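Local structure of cystathionine beta-lyase family protein, YNBB B.subtilis ortholog (Clostridium acetobutylicum, 3HVY) at residues T118-C123 against K168-K173; G106-G111 against I214-N219; N29-E34 against G307-A312. The protein probably acts as a pyridoxal-phosphate-dependent lyase on sulfur-containing amino acids and may take part in aluminium resistance. All coordinates share one frame; numbering follows the deposited sequence.

Interaction 1: T118-C123 against K168-K173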
loop_
_atom_site.group_PDB
_atom_site.type_symbol
_atom_site.label_atom_id
_atom_site.label_comp_id
_atom_site.label_asym_id
_atom_site.label_seq_id
_atom_site.Cartn_x
_atom_site.Cartn_y
_atom_site.Cartn_z
ATOM N N THR D 118 -20.097 -22.335 -30.683
ATOM C CA THR D 118 -21.312 -21.715 -30.162
ATOM C C THR D 118 -21.359 -21.735 -28.645
ATOM O O THR D 118 -21.050 -22.750 -28.019
ATOM C CB THR D 118 -22.558 -22.378 -30.691
ATOM O OG1 THR D 118 -22.547 -22.348 -32.117
ATOM C CG2 THR D 118 -23.800 -21.653 -30.158
HETATM N N MSE D 119 -21.727 -20.590 -28.068
HETATM C CA MSE D 119 -21.988 -20.416 -26.638
HETATM C C MSE D 119 -23.510 -20.396 -26.454
HETATM O O MSE D 119 -24.230 -19.764 -27.231
HETATM C CB MSE D 119 -21.433 -19.073 -26.148
HETATM C CG MSE D 119 -21.812 -18.724 -24.752
HETATM SE SE MSE D 119 -21.272 -16.887 -24.268
HETATM C CE MSE D 119 -22.265 -16.772 -22.552
HETATM N N MSE D 120 -24.004 -21.064 -25.413
HETATM C CA MSE D 120 -25.440 -21.115 -25.213
HETATM C C MSE D 120 -25.805 -20.791 -23.796
HETATM O O MSE D 120 -25.341 -21.462 -22.853
HETATM C CB MSE D 120 -26.026 -22.475 -25.635
HETATM C CG MSE D 120 -27.589 -22.561 -25.473
HETATM SE SE MSE D 120 -28.412 -24.146 -26.204
HETATM C CE MSE D 120 -27.518 -25.431 -25.032
ATOM N N SER D 121 -26.589 -19.727 -23.644
ATOM C CA SER D 121 -27.096 -19.307 -22.347
ATOM C C SER D 121 -28.431 -20.034 -22.132
ATOM O O SER D 121 -29.299 -20.029 -23.013
ATOM C CB SER D 121 -27.323 -17.791 -22.276
ATOM O OG SER D 121 -26.104 -17.094 -22.219
ATOM N N ILE D 122 -28.600 -20.647 -20.976
ATOM C CA ILE D 122 -29.799 -21.423 -20.745
ATOM C C ILE D 122 -30.800 -20.886 -19.695
ATOM O O ILE D 122 -31.875 -21.474 -19.526
ATOM C CB ILE D 122 -29.506 -22.905 -20.542
ATOM C CG1 ILE D 122 -28.738 -23.133 -19.233
ATOM C CG2 ILE D 122 -28.789 -23.503 -21.796
ATOM C CD1 ILE D 122 -28.666 -24.644 -18.809
ATOM N N CYS D 123 -30.489 -19.749 -19.079
ATOM C CA CYS D 123 -31.351 -19.115 -18.111
ATOM C C CYS D 123 -31.964 -17.828 -18.666
ATOM O O CYS D 123 -32.115 -16.861 -17.933
ATOM C CB CYS D 123 -30.539 -18.758 -16.872
ATOM S SG CYS D 123 -29.710 -20.138 -16.145
ATOM N N LYS D 168 -31.561 -29.746 -24.304
ATOM C CA LYS D 168 -31.206 -31.079 -24.792
ATOM C C LYS D 168 -31.368 -31.208 -26.277
ATOM O O LYS D 168 -30.495 -31.775 -26.950
ATOM C CB LYS D 168 -32.031 -32.145 -24.056
ATOM C CG LYS D 168 -31.489 -32.318 -22.657
ATOM C CD LYS D 168 -32.416 -33.123 -21.781
ATOM C CE LYS D 168 -32.113 -34.599 -21.774
ATOM N NZ LYS D 168 -32.862 -35.244 -20.657
ATOM N N GLU D 169 -32.480 -30.687 -26.795
ATOM C CA GLU D 169 -32.714 -30.639 -28.255
ATOM C C GLU D 169 -31.591 -29.867 -28.988
ATOM O O GLU D 169 -31.107 -30.257 -30.025
ATOM C CB GLU D 169 -34.067 -29.970 -28.550
ATOM C CG GLU D 169 -35.340 -30.770 -28.220
ATOM C CD GLU D 169 -36.622 -29.945 -28.431
ATOM N N GLU D 170 -31.163 -28.752 -28.419
ATOM C CA GLU D 170 -30.052 -27.999 -28.985
ATOM C C GLU D 170 -28.758 -28.792 -28.936
ATOM O O GLU D 170 -28.012 -28.834 -29.909
ATOM C CB GLU D 170 -29.872 -26.678 -28.231
ATOM C CG GLU D 170 -30.955 -25.689 -28.537
ATOM C CD GLU D 170 -30.871 -25.151 -29.970
ATOM O OE1 GLU D 170 -29.923 -25.478 -30.711
ATOM O OE2 GLU D 170 -31.753 -24.362 -30.343
ATOM N N LEU D 171 -28.481 -29.428 -27.811
ATOM C CA LEU D 171 -27.283 -30.232 -27.746
ATOM C C LEU D 171 -27.303 -31.412 -28.736
ATOM O O LEU D 171 -26.259 -31.766 -29.251
ATOM C CB LEU D 171 -27.042 -30.754 -26.324
ATOM C CG LEU D 171 -26.616 -29.761 -25.240
ATOM C CD1 LEU D 171 -26.519 -30.530 -23.920
ATOM C CD2 LEU D 171 -25.290 -29.062 -25.600
ATOM N N LYS D 172 -28.454 -32.035 -28.971
ATOM C CA LYS D 172 -28.531 -33.151 -29.894
ATOM C C LYS D 172 -28.284 -32.649 -31.334
ATOM O O LYS D 172 -27.709 -33.348 -32.163
ATOM C CB LYS D 172 -29.939 -33.801 -29.919
ATOM C CG LYS D 172 -30.381 -34.635 -28.733
ATOM C CD LYS D 172 -31.785 -35.265 -29.035
ATOM N N LYS D 173 -28.797 -31.459 -31.621
ATOM C CA LYS D 173 -28.803 -30.948 -32.969
ATOM C C LYS D 173 -27.518 -30.214 -33.338
ATOM O O LYS D 173 -27.114 -30.287 -34.490
ATOM C CB LYS D 173 -30.018 -30.032 -33.185
#
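Met120, modelled as selenomethionine, reaches from the strand 118-121 to the flank of the helix segment 168-173, where its selenium rests on the aliphatic root of Glu170. Met120 SE lies 3.6 Å from Glu170 CB and 3.8 Å from Glu170 CG, so the heavy atom touches both methylenes at once. The terminal methyl continues past this pair toward the next helical residue: Met120 CE comes within 4.2 Å of Glu170 CB and lies 4.3 Å from Leu171 CD2. The contact is therefore apolar, although one of its members is an acid. Met120 supplies the reach: it is stretched out over its first two torsions, with CG anti to the backbone N (chi1 -178°), and bends only at the last one (chi3 63°), which turns the methyl aside from the line of the chain. Glu170 folds instead, bending at chi2 (-70°); its CB and CG lie against the selenium while the carboxylate goes elsewhere, OE1 forming a salt bridge with Lys153. That lysine also touches Met120, so one residue of strand 151-154 meets both partners. Val155 and Val167 press on Met120 as well, and Val167, one turn before Leu171 on the same helix, also touches Ile122. The backbone of Met120 is bonded to Leu179, and that of its neighbour Met119 to Lys151 and Lys153, which fixes the strand from both edges. Strand 118-121 thus runs parallel between strands 151-154 and 177-183, and helix 164-173 is the crossover of a beta-alpha-beta unit joining those two flanking strands, passing over the strand that carries Met120.

Interaction 2: G106-G111 against I214-N219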
loop_
_atom_site.group_PDB
_atom_site.type_symbol
_atom_site.label_atom_id
_atom_site.label_comp_id
_atom_site.label_asym_id
_atom_site.label_seq_id
_atom_site.Cartn_x
_atom_site.Cartn_y
_atom_site.Cartn_z
ATOM N N GLY D 106 -16.238 -12.728 -18.349
ATOM C CA GLY D 106 -15.772 -12.576 -19.728
ATOM C C GLY D 106 -14.507 -13.345 -20.077
ATOM O O GLY D 106 -14.431 -13.941 -21.146
ATOM N N ALA D 107 -13.511 -13.324 -19.193
ATOM C CA ALA D 107 -12.256 -14.011 -19.430
ATOM C C ALA D 107 -12.508 -15.540 -19.487
ATOM O O ALA D 107 -11.884 -16.259 -20.273
ATOM C CB ALA D 107 -11.247 -13.660 -18.336
ATOM N N ALA D 108 -13.397 -16.038 -18.626
ATOM C CA ALA D 108 -13.741 -17.460 -18.604
ATOM C C ALA D 108 -14.396 -17.862 -19.932
ATOM O O ALA D 108 -14.091 -18.916 -20.466
ATOM C CB ALA D 108 -14.629 -17.812 -17.426
ATOM N N LEU D 109 -15.236 -16.985 -20.499
ATOM C CA LEU D 109 -15.876 -17.248 -21.765
ATOM C C LEU D 109 -14.913 -17.137 -22.946
ATOM O O LEU D 109 -14.752 -18.102 -23.694
ATOM C CB LEU D 109 -17.088 -16.337 -21.957
ATOM C CG LEU D 109 -18.189 -16.493 -20.876
ATOM C CD1 LEU D 109 -19.215 -15.323 -20.958
ATOM C CD2 LEU D 109 -18.817 -17.877 -21.016
ATOM N N PHE D 110 -14.253 -15.985 -23.097
ATOM C CA PHE D 110 -13.316 -15.786 -24.190
ATOM C C PHE D 110 -12.288 -16.887 -24.225
ATOM O O PHE D 110 -12.033 -17.470 -25.257
ATOM C CB PHE D 110 -12.608 -14.437 -24.122
ATOM C CG PHE D 110 -13.322 -13.345 -24.834
ATOM C CD1 PHE D 110 -13.238 -13.235 -26.207
ATOM C CD2 PHE D 110 -14.077 -12.414 -24.132
ATOM C CE1 PHE D 110 -13.928 -12.221 -26.904
ATOM C CE2 PHE D 110 -14.789 -11.402 -24.835
ATOM C CZ PHE D 110 -14.691 -11.314 -26.215
ATOM N N GLY D 111 -11.721 -17.207 -23.084
ATOM C CA GLY D 111 -10.668 -18.198 -23.078
ATOM C C GLY D 111 -11.047 -19.574 -23.572
ATOM O O GLY D 111 -10.198 -20.304 -24.134
ATOM N N ILE D 214 -18.693 -27.696 -22.028
ATOM C CA ILE D 214 -18.276 -26.992 -20.826
ATOM C C ILE D 214 -19.466 -26.369 -20.118
ATOM O O ILE D 214 -20.197 -25.585 -20.687
ATOM C CB ILE D 214 -17.217 -25.865 -21.168
ATOM C CG1 ILE D 214 -16.055 -26.501 -21.969
ATOM C CG2 ILE D 214 -16.779 -25.143 -19.890
ATOM C CD1 ILE D 214 -15.027 -25.518 -22.595
ATOM N N VAL D 215 -19.679 -26.710 -18.866
ATOM C CA VAL D 215 -20.718 -26.047 -18.096
ATOM C C VAL D 215 -20.087 -24.956 -17.212
ATOM O O VAL D 215 -19.333 -25.239 -16.259
ATOM C CB VAL D 215 -21.531 -27.041 -17.287
ATOM C CG1 VAL D 215 -22.448 -26.282 -16.314
ATOM C CG2 VAL D 215 -22.284 -27.982 -18.226
ATOM N N PHE D 216 -20.371 -23.716 -17.594
ATOM C CA PHE D 216 -19.930 -22.505 -16.924
ATOM C C PHE D 216 -21.044 -21.907 -16.092
ATOM O O PHE D 216 -22.179 -21.741 -16.592
ATOM C CB PHE D 216 -19.446 -21.450 -17.937
ATOM C CG PHE D 216 -19.165 -20.112 -17.301
ATOM C CD1 PHE D 216 -18.083 -19.943 -16.433
ATOM C CD2 PHE D 216 -19.958 -19.035 -17.556
ATOM C CE1 PHE D 216 -17.848 -18.692 -15.825
ATOM C CE2 PHE D 216 -19.702 -17.819 -16.955
ATOM C CZ PHE D 216 -18.656 -17.673 -16.081
ATOM N N VAL D 217 -20.753 -21.628 -14.816
ATOM C CA VAL D 217 -21.727 -20.883 -13.941
ATOM C C VAL D 217 -21.153 -19.543 -13.419
ATOM O O VAL D 217 -20.115 -19.512 -12.778
ATOM C CB VAL D 217 -22.166 -21.736 -12.746
ATOM C CG1 VAL D 217 -23.299 -21.083 -11.897
ATOM C CG2 VAL D 217 -22.607 -23.122 -13.246
ATOM N N ASP D 218 -21.829 -18.452 -13.751
ATOM C CA ASP D 218 -21.586 -17.132 -13.171
ATOM C C ASP D 218 -22.045 -17.251 -11.730
ATOM O O ASP D 218 -23.249 -17.385 -11.477
ATOM C CB ASP D 218 -22.417 -16.117 -13.941
ATOM C CG ASP D 218 -22.413 -14.733 -13.311
ATOM O OD1 ASP D 218 -21.844 -14.587 -12.203
ATOM O OD2 ASP D 218 -23.032 -13.798 -13.923
ATOM N N ASN D 219 -21.093 -17.273 -10.788
ATOM C CA ASN D 219 -21.411 -17.568 -9.375
ATOM C C ASN D 219 -21.570 -16.306 -8.525
ATOM O O ASN D 219 -21.614 -16.391 -7.314
ATOM C CB ASN D 219 -20.292 -18.414 -8.772
ATOM C CG ASN D 219 -20.764 -19.247 -7.636
ATOM O OD1 ASN D 219 -21.914 -19.704 -7.646
ATOM N ND2 ASN D 219 -19.888 -19.458 -6.610
#
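The ring of Phe216 stands up from its strand toward helix 101-111 and meets two successive residues with its two flanks. Ala108 takes one flank: its CB lies 3.7 Å from Phe216 CE1 and somewhat further, 4.2 Å, from Phe216 CD1. Leu109 takes the other, its CD2 methyl standing 3.8 Å from Phe216 CD2 and 4.2 Å from Phe216 CE2. Both methyls come in obliquely, and the leucine chain as a whole runs at about a right angle to the phenylalanine. Ala108 points its CB toward the strand, whereas Leu109 leaves its helix to one side and is carried to the ring by its terminal branch. Phe216 has CG anti to the backbone N (chi1 172°), which extends the ring from the strand toward the helix. Leu179 and Ile237, on the strands flanking 214-218, and Ala239 also touch it. This is a helix packed on the central part of the sheet in the large domain of a fold type I pyridoxal-phosphate enzyme. Asp218, two residues further along the strand, places its backbone N 3.9 Å above one face of the ring, offset toward the rim. Its carboxylate OD2 is hydrogen-bonded to N1 of the cofactor carried by the modified residue at position 244, the aspartate-pyridine pairing characteristic of this fold, and OD1 accepts from the N of Cys220. On the helix, Phe110 takes no part in the contact with the strand; it forms a cation-pi pair with Arg270 and packs on Pro274 of a second subunit.

Interaction 3: N29-E34 against G307-A312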
loop_
_atom_site.group_PDB
_atom_site.type_symbol
_atom_site.label_atom_id
_atom_site.label_comp_id
_atom_site.label_asym_id
_atom_site.label_seq_id
_atom_site.Cartn_x
_atom_site.Cartn_y
_atom_site.Cartn_z
ATOM N N ASN D 29 -39.165 -11.728 15.122
ATOM C CA ASN D 29 -39.657 -13.017 15.632
ATOM C C ASN D 29 -39.948 -13.989 14.522
ATOM O O ASN D 29 -39.664 -15.140 14.625
ATOM C CB ASN D 29 -40.931 -12.825 16.453
ATOM C CG ASN D 29 -40.641 -12.170 17.777
ATOM O OD1 ASN D 29 -39.545 -12.361 18.332
ATOM N ND2 ASN D 29 -41.595 -11.374 18.289
ATOM N N ASP D 30 -40.563 -13.514 13.456
ATOM C CA ASP D 30 -40.927 -14.379 12.351
ATOM C C ASP D 30 -39.755 -15.035 11.677
ATOM O O ASP D 30 -39.876 -16.145 11.141
ATOM C CB ASP D 30 -41.716 -13.588 11.297
ATOM C CG ASP D 30 -43.131 -13.224 11.741
ATOM O OD1 ASP D 30 -43.588 -13.760 12.748
ATOM O OD2 ASP D 30 -43.821 -12.423 11.039
ATOM N N VAL D 31 -38.612 -14.364 11.639
ATOM C CA VAL D 31 -37.460 -14.924 10.909
ATOM C C VAL D 31 -36.453 -15.672 11.769
ATOM O O VAL D 31 -35.433 -16.147 11.267
ATOM C CB VAL D 31 -36.686 -13.842 10.116
ATOM C CG1 VAL D 31 -37.607 -13.116 9.110
ATOM C CG2 VAL D 31 -35.976 -12.846 11.007
ATOM N N GLU D 32 -36.738 -15.816 13.052
ATOM C CA GLU D 32 -35.777 -16.483 13.946
ATOM C C GLU D 32 -35.440 -17.925 13.546
ATOM O O GLU D 32 -34.280 -18.312 13.599
ATOM C CB GLU D 32 -36.234 -16.428 15.386
ATOM C CG GLU D 32 -35.110 -16.697 16.417
ATOM N N LYS D 33 -36.412 -18.720 13.136
ATOM C CA LYS D 33 -36.117 -20.090 12.690
ATOM C C LYS D 33 -35.270 -20.107 11.410
ATOM O O LYS D 33 -34.388 -20.960 11.256
ATOM C CB LYS D 33 -37.407 -20.926 12.501
ATOM N N GLU D 34 -35.555 -19.196 10.475
ATOM C CA GLU D 34 -34.743 -19.093 9.284
ATOM C C GLU D 34 -33.277 -18.773 9.660
ATOM O O GLU D 34 -32.350 -19.327 9.108
ATOM C CB GLU D 34 -35.258 -17.983 8.362
ATOM C CG GLU D 34 -36.669 -18.109 7.910
ATOM C CD GLU D 34 -37.007 -19.480 7.420
ATOM O OE1 GLU D 34 -36.317 -19.981 6.503
ATOM O OE2 GLU D 34 -37.990 -20.042 7.932
ATOM N N GLY D 307 -29.911 -10.110 6.441
ATOM C CA GLY D 307 -30.476 -8.826 6.074
ATOM C C GLY D 307 -31.498 -8.957 4.985
ATOM O O GLY D 307 -32.540 -8.344 5.045
ATOM N N ALA D 308 -31.229 -9.808 4.008
ATOM C CA ALA D 308 -32.161 -10.009 2.905
ATOM C C ALA D 308 -33.524 -10.628 3.399
ATOM O O ALA D 308 -34.615 -10.164 3.068
ATOM C CB ALA D 308 -31.496 -10.941 1.837
ATOM N N VAL D 309 -33.410 -11.655 4.229
ATOM C CA VAL D 309 -34.538 -12.401 4.794
ATOM C C VAL D 309 -35.363 -11.545 5.718
ATOM O O VAL D 309 -36.575 -11.593 5.674
ATOM C CB VAL D 309 -34.008 -13.715 5.487
ATOM C CG1 VAL D 309 -35.090 -14.381 6.362
ATOM C CG2 VAL D 309 -33.430 -14.733 4.421
ATOM N N PHE D 310 -34.704 -10.770 6.586
ATOM C CA PHE D 310 -35.405 -9.808 7.447
ATOM C C PHE D 310 -36.086 -8.733 6.581
ATOM O O PHE D 310 -37.249 -8.372 6.784
ATOM C CB PHE D 310 -34.417 -9.136 8.400
ATOM C CG PHE D 310 -34.999 -7.973 9.173
ATOM C CD1 PHE D 310 -35.878 -8.186 10.221
ATOM C CD2 PHE D 310 -34.725 -6.666 8.808
ATOM C CE1 PHE D 310 -36.419 -7.112 10.919
ATOM C CE2 PHE D 310 -35.293 -5.595 9.458
ATOM C CZ PHE D 310 -36.138 -5.811 10.527
ATOM N N CYS D 311 -35.386 -8.233 5.585
ATOM C CA CYS D 311 -36.023 -7.259 4.679
ATOM C C CYS D 311 -37.307 -7.838 4.020
ATOM O O CYS D 311 -38.359 -7.189 3.979
ATOM C CB CYS D 311 -35.018 -6.831 3.614
ATOM S SG CYS D 311 -35.696 -5.665 2.404
ATOM N N ALA D 312 -37.189 -9.030 3.429
ATOM C CA ALA D 312 -38.305 -9.775 2.862
ATOM C C ALA D 312 -39.521 -9.805 3.810
ATOM O O ALA D 312 -40.631 -9.535 3.392
ATOM C CB ALA D 312 -37.858 -11.268 2.524
#
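The segments 29-34 and 307-312 are helical and run roughly antiparallel, their axes 9.7 Å apart at closest approach and their directions 143° apart, with Val31 and Phe310 the facing pair of the backbones. Val31 carries most of the contact from its side: Val31 CG1 lies 3.9 Å from Val309 CG1 and equally near Val309 O, so the same methyl covers both a branch and the backbone of the opposing helix. It also reaches Phe310 CA at 4.3 Å. The two valine side chains lie alongside each other, running in opposite senses. Val31 turns CG1 anti to its carbonyl carbon (chi1 -58°), while Val309 holds CG1 anti to the backbone N (chi1 167°), and it is these two branches that meet. Val309 CG1 then serves a second partner, Glu34 CB, at 4.1 Å, and so sits against two residues three apart on the 29-34 segment. Helix 18-55 is kinked here, the N atoms of Lys33 and Glu34 having no bond to the preceding turn, and the one backbone bond within the segment, from Glu32 N to Asn29 O, is weak. The packing joins this long helix near the N terminus to helix 287-317, the long helix that in fold type I enzymes leads from the cofactor-binding domain into the smaller C-terminal one, whose antiparallel sheet begins just after it. The acid ends are held outside the apolar patch: Glu34 OE1 forms a salt bridge with Lys329, and Asp30 OD2 one with Arg313, the residue following the second segment. Phe35 and Tyr38 extend the cover over Val309, while the Phe310 ring leans on Ala27 and on Lys415 and Leu419 of helix 411-422.

Of the segments in contact, 29-34 on helix 18-55 comes first along the chain, and its residues meet 307-312 across the longest loop, interaction 3, which spans everything between. Within it, helix 101-111 opens interaction 2, which strand 214-218 closes. Interaction 1, from 118-123 to 168-173, lies wholly within that second loop, so the three nest and none cross. Interactions 1 and 2 reach the same seven-stranded sheet from opposite faces, and they touch where Met119 CE, next to Met120, lies 3.7 Å from Leu109 CD1. Interaction 3 stands apart, its nearest atoms about 15 Å from interaction 2, and ties helix 18-55 to helix 287-317, which leads into the C-terminal part.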